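PDB 6G1D: hydrogen peroxide-inducible genes activator from Corynebacterium glutamicum, which senses hydrogen peroxide by a peroxidatic mechanism and, as a LysR-type transcription factor, controls the genes induced by it. Local coordinates for the interface of chains A and B and the interface of chains A and C. Coordinates in Å, arbitrary orientation; residue numbers count along the deposited sequence, not the author numbering. Chains: chain A/B/C, Hydrogen peroxide-inducible genes activator.

Two different two-fold interfaces meet in chain A, contacts 1 and 2, and the centres of their C-alpha atoms lie about 44 Å apart. Contact 1 pairs A with B where the turn after linker helix 68-93 and the start of helix 293-316 receive the N-terminal end of the partner's linker helix. Contact 2 pairs A with C through the regulatory domains, with helix 237-245 against helix 111-125 and strand 129-135. They share no residue. Together the two pairings can build the four-chain assembly, consistent with the tetramer usual for LysR-type regulators, and may couple DNA-binding and sensing parts.

Contact 1: the interface of chains A and B. Residues chain A 91, 94-96, 99, 292, 295; chain B 54, 68-69, 72-73.
The hinge after the long linker helix of a LysR-type regulator forms this contact: A:Ala94 to A:Gly96 follow helix 68-93 and, with the start of helix 293-316, receive the first turns of the partner's linker helix, B 68-95. B:Lys72 carries the contact. Its CG lies anti to the carbonyl carbon (chi1 -71°), and a bend at chi3 (-99°) turns the long chain so that its amine tip reaches a cluster of oxygens. NZ lies 2.7 Å from the carbonyl O of A:Gly96, a hydrogen bond, and makes a weaker one to A:Ala94 O. It also meets A:Glu295 tip to tip, in a salt bridge of 3.0 Å from NZ to the carboxylate OE2, which it approaches from above the carboxylate plane. Lysine suits the place because its amine, presumably protonated, can serve several acceptors while its methylenes pack. Those methylenes cross A:Arg292 at about a right angle, with CG 3.5 Å over the centre of one guanidinium face.

A:Arg292 both packs on the lysine and holds A:Glu295 in place. Bent at chi3 (71°), it grips A:Glu295 side-on, NE to OE1 and NH2 to OE2, each 3.0 Å, with both carboxylate oxygens close to the guanidinium plane. This fixes the rotation of the carboxylate, whose OE2 is shared between arginine and lysine; the two cations nearby would be expected to favour its ionised form. Similarly, A:Thr99 OG1 donates to A:Gly96 O at 3.0 Å from above the carbonyl plane, steadying that acceptor.

Beside the polar cluster, small side chains permit close approach: A:Ala94 CB packs 3.6 Å from B:Leu73 CD1 and also faces B:Ala69 CB. B:Val54 and A:Asn95 lie alongside, pointing opposite ways, the valine CG1 and CG2 against the amide OD1 and ND2. The contact thus ties the hinge and regulatory domain of one subunit to its partner's linker helix, and may help relay changes in the sensing domain to the DNA-binding dimer.

Contact 2: the interface of chains A and C. Residues chain A 233-236, 238-239, 242-243; chain C 111-112, 115, 119, 133, 135.
Between the regulatory domains, the carboxylate of C:Glu135 plugs into the N-terminal end of helix 237-245 of chain A. Its chain is extended, CG anti to the backbone N (chi1 178°), and carries the carboxylate past A:Ala234. OE1 accepts two backbone N-H groups, A:Ser235 N at 2.7 Å and A:Ser236 N at 3.2 Å, both from above the carboxylate plane. A:Thr239 comes tip to tip: its OG1, anti to the carbonyl carbon (chi1 -62°), gives a 2.6 Å hydrogen bond to OE2. Glutamate suits the place, since its charge would be favoured by the helix N-terminus and its length reaches the amides. A:Ser236 OG is in turn 3.2 Å from A:Thr239 OG1, which helps set the hydroxyl's position.

The C:Pro112 ring packs against that hydroxyl, and the threonine's apolar branch, CG2, lies 3.6 Å from C:Leu115 CD1. A:Leu243, one turn further along, meets C:Ile133 CG1 with its CD2 at 3.8 Å and touches C:Leu115 and C:Leu119 more lightly. A:Gln242, bent at chi2, closes the far end of the helix contact with a firm bond from NE2 to C:Pro112 O at 2.9 Å, in the carbonyl plane. Against this apolar side stands a wetter, looser one: a water joins A:Ser236 OG to C:Glu135 OE2, 2.6 Å from the latter, and A:Thr238 CG2 touches C:Pro112 CB slackly.

Backbone pairing completes the join: A:Arg233 N to C:Ile133 O and C:Glu135 N to A:Arg233 O, the latter nearly straight (170° at H). The segment before helix 237-245 thereby lies alongside strand 129-135, while that helix sits against helix 111-125 of the neighbouring regulatory domain, with the same set repeated across the two-fold axis.

Contact 1: the interface of chains A and B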
# COMPACT_ATOMS: atom_id res chain seq x y z
N ALA A 91 25.32 -17.70 -21.69
CA ALA A 91 26.39 -18.53 -21.18
C ALA A 91 27.77 -18.11 -21.72
O ALA A 91 28.76 -18.20 -21.01
CB ALA A 91 26.13 -19.99 -21.54
N ALA A 94 28.90 -15.29 -19.43
CA ALA A 94 28.72 -15.42 -17.96
C ALA A 94 30.00 -15.36 -17.15
O ALA A 94 29.96 -14.89 -16.01
CB ALA A 94 27.93 -16.70 -17.64
N ASN A 95 31.11 -15.81 -17.72
CA ASN A 95 32.42 -15.80 -17.03
C ASN A 95 33.10 -14.46 -16.80
O ASN A 95 33.95 -14.38 -15.93
CB ASN A 95 33.46 -16.65 -17.81
CG ASN A 95 33.29 -18.13 -17.58
OD1 ASN A 95 32.74 -18.56 -16.56
ND2 ASN A 95 33.74 -18.94 -18.55
N GLY A 96 32.75 -13.45 -17.59
CA GLY A 96 33.40 -12.15 -17.50
C GLY A 96 32.83 -11.31 -16.35
O GLY A 96 31.66 -11.44 -15.98
N THR A 99 29.65 -8.28 -16.70
CA THR A 99 29.09 -8.42 -18.03
C THR A 99 27.64 -8.85 -17.85
O THR A 99 27.27 -9.44 -16.83
CB THR A 99 29.87 -9.47 -18.87
OG1 THR A 99 29.80 -10.73 -18.20
CG2 THR A 99 31.33 -9.07 -19.00
N ARG A 292 28.95 -13.51 -5.80
CA ARG A 292 29.47 -12.48 -6.69
C ARG A 292 30.20 -11.30 -6.00
O ARG A 292 30.34 -10.22 -6.57
CB ARG A 292 28.35 -11.97 -7.59
CG ARG A 292 27.75 -13.03 -8.47
CD ARG A 292 26.64 -12.46 -9.33
NE ARG A 292 27.16 -11.59 -10.37
CZ ARG A 292 26.41 -10.80 -11.14
NH1 ARG A 292 25.09 -10.72 -10.98
NH2 ARG A 292 26.99 -10.03 -12.06
N GLU A 295 32.75 -9.23 -8.21
CA GLU A 295 32.09 -8.29 -9.12
C GLU A 295 31.42 -7.12 -8.41
O GLU A 295 31.49 -6.01 -8.90
CB GLU A 295 31.00 -9.00 -9.92
CG GLU A 295 31.55 -9.87 -11.04
CD GLU A 295 30.45 -10.71 -11.65
OE1 GLU A 295 30.08 -11.75 -11.01
OE2 GLU A 295 29.89 -10.25 -12.69
N VAL B 54 31.66 -23.54 -19.28
CA VAL B 54 31.50 -22.69 -18.13
C VAL B 54 31.26 -23.57 -16.90
O VAL B 54 30.37 -24.44 -16.91
CB VAL B 54 30.26 -21.77 -18.29
CG1 VAL B 54 29.98 -20.99 -17.00
CG2 VAL B 54 30.41 -20.82 -19.47
N PRO B 68 30.17 -17.53 -9.75
CA PRO B 68 29.61 -16.29 -10.30
C PRO B 68 28.83 -16.49 -11.60
O PRO B 68 27.70 -16.01 -11.73
CB PRO B 68 30.85 -15.40 -10.49
CG PRO B 68 31.79 -15.85 -9.45
CD PRO B 68 31.52 -17.32 -9.19
N ALA B 69 29.41 -17.25 -12.52
CA ALA B 69 28.74 -17.61 -13.77
C ALA B 69 27.43 -18.36 -13.56
O ALA B 69 26.43 -18.08 -14.23
CB ALA B 69 29.67 -18.45 -14.64
N LYS B 72 24.72 -15.95 -12.34
CA LYS B 72 24.21 -15.14 -13.44
C LYS B 72 23.32 -15.93 -14.40
O LYS B 72 22.37 -15.38 -14.93
CB LYS B 72 25.35 -14.47 -14.22
CG LYS B 72 26.02 -13.36 -13.47
CD LYS B 72 27.10 -12.68 -14.31
CE LYS B 72 28.48 -13.20 -13.96
NZ LYS B 72 29.48 -12.38 -14.72
N LEU B 73 23.63 -17.20 -14.64
CA LEU B 73 22.81 -18.00 -15.56
C LEU B 73 21.55 -18.61 -14.93
O LEU B 73 20.61 -18.96 -15.65
CB LEU B 73 23.66 -19.09 -16.21
CG LEU B 73 24.72 -18.51 -17.20
CD1 LEU B 73 25.76 -19.59 -17.53
CD2 LEU B 73 24.02 -18.00 -18.45

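Contact 2: the interface of chains A and C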
# COMPACT_ATOMS: atom_id res chain seq x y z
N ARG A 233 4.72 18.38 3.87
CA ARG A 233 5.54 17.18 3.56
C ARG A 233 5.68 17.06 2.05
O ARG A 233 4.72 17.27 1.30
CB ARG A 233 4.86 15.89 4.04
CG ARG A 233 4.52 15.86 5.52
CD ARG A 233 3.89 14.59 6.02
NE ARG A 233 2.64 14.16 5.36
CZ ARG A 233 1.42 14.62 5.62
NH1 ARG A 233 1.19 15.58 6.50
NH2 ARG A 233 0.38 14.11 4.97
N ALA A 234 6.86 16.64 1.59
CA ALA A 234 7.13 16.47 0.17
C ALA A 234 7.71 15.11 -0.14
O ALA A 234 8.35 14.51 0.70
CB ALA A 234 8.08 17.53 -0.28
N SER A 235 7.52 14.64 -1.37
CA SER A 235 8.12 13.41 -1.81
C SER A 235 9.43 13.60 -2.59
O SER A 235 10.14 12.62 -2.77
CB SER A 235 7.12 12.53 -2.58
OG SER A 235 6.53 13.22 -3.63
N SER A 236 9.76 14.82 -3.02
CA SER A 236 11.02 15.08 -3.72
C SER A 236 11.71 16.37 -3.25
O SER A 236 11.06 17.33 -2.84
CB SER A 236 10.76 15.21 -5.23
OG SER A 236 9.92 16.33 -5.51
N THR A 238 13.11 18.54 -5.14
CA THR A 238 12.77 19.67 -6.00
C THR A 238 11.54 20.42 -5.46
O THR A 238 11.51 21.66 -5.47
CB THR A 238 12.57 19.27 -7.49
OG1 THR A 238 13.74 18.60 -7.94
CG2 THR A 238 12.32 20.50 -8.40
N THR A 239 10.55 19.68 -4.97
CA THR A 239 9.39 20.30 -4.33
C THR A 239 9.80 21.04 -3.06
O THR A 239 9.35 22.16 -2.82
CB THR A 239 8.28 19.26 -4.03
OG1 THR A 239 7.85 18.71 -5.25
CG2 THR A 239 7.13 19.88 -3.34
N GLN A 242 11.23 24.47 -3.85
CA GLN A 242 10.23 25.48 -4.17
C GLN A 242 9.62 26.07 -2.89
O GLN A 242 9.32 27.28 -2.81
CB GLN A 242 9.13 24.94 -5.07
CG GLN A 242 9.48 24.15 -6.31
CD GLN A 242 10.39 24.87 -7.31
OE1 GLN A 242 11.28 25.60 -6.92
NE2 GLN A 242 10.23 24.55 -8.58
N LEU A 243 9.41 25.20 -1.88
CA LEU A 243 8.87 25.65 -0.59
C LEU A 243 9.88 26.58 0.11
O LEU A 243 9.49 27.61 0.70
CB LEU A 243 8.48 24.48 0.30
CG LEU A 243 7.50 23.48 -0.31
CD1 LEU A 243 7.39 22.23 0.58
CD2 LEU A 243 6.16 24.11 -0.58
N ALA C 111 3.21 19.07 -8.56
CA ALA C 111 3.62 19.93 -7.43
C ALA C 111 4.82 20.86 -7.66
O ALA C 111 4.68 22.06 -7.55
CB ALA C 111 3.88 19.09 -6.19
N PRO C 112 5.99 20.32 -7.98
CA PRO C 112 7.16 21.16 -8.08
C PRO C 112 7.03 22.24 -9.18
O PRO C 112 7.68 23.26 -9.07
CB PRO C 112 8.28 20.17 -8.37
CG PRO C 112 7.63 18.98 -8.95
CD PRO C 112 6.32 18.90 -8.24
N LEU C 115 3.98 24.94 -7.93
CA LEU C 115 4.14 25.61 -6.64
C LEU C 115 4.75 27.01 -6.71
O LEU C 115 4.29 27.88 -6.00
CB LEU C 115 4.92 24.77 -5.64
CG LEU C 115 4.11 23.69 -4.93
CD1 LEU C 115 5.05 22.74 -4.18
CD2 LEU C 115 3.08 24.31 -4.01
N LEU C 119 2.30 29.70 -5.01
CA LEU C 119 2.72 30.27 -3.73
C LEU C 119 2.96 31.78 -3.81
O LEU C 119 2.69 32.50 -2.85
CB LEU C 119 3.95 29.58 -3.18
CG LEU C 119 3.77 28.13 -2.74
CD1 LEU C 119 5.10 27.47 -2.42
CD2 LEU C 119 2.85 28.04 -1.54
N ILE C 133 1.42 22.24 2.34
CA ILE C 133 1.48 21.51 1.09
C ILE C 133 1.82 20.09 1.42
O ILE C 133 2.76 19.84 2.17
CB ILE C 133 2.58 22.10 0.13
CG1 ILE C 133 2.38 23.59 -0.09
CG2 ILE C 133 2.57 21.35 -1.17
CD1 ILE C 133 1.04 23.97 -0.70
N GLU C 135 2.64 16.75 -0.73
CA GLU C 135 2.92 16.20 -2.03
C GLU C 135 2.86 14.69 -1.85
O GLU C 135 3.64 14.13 -1.11
CB GLU C 135 4.31 16.62 -2.48
CG GLU C 135 4.69 16.03 -3.84
CD GLU C 135 6.12 16.38 -4.26
OE1 GLU C 135 7.04 16.39 -3.40
OE2 GLU C 135 6.31 16.63 -5.46
O HOH W 1 7.90 15.69 -7.25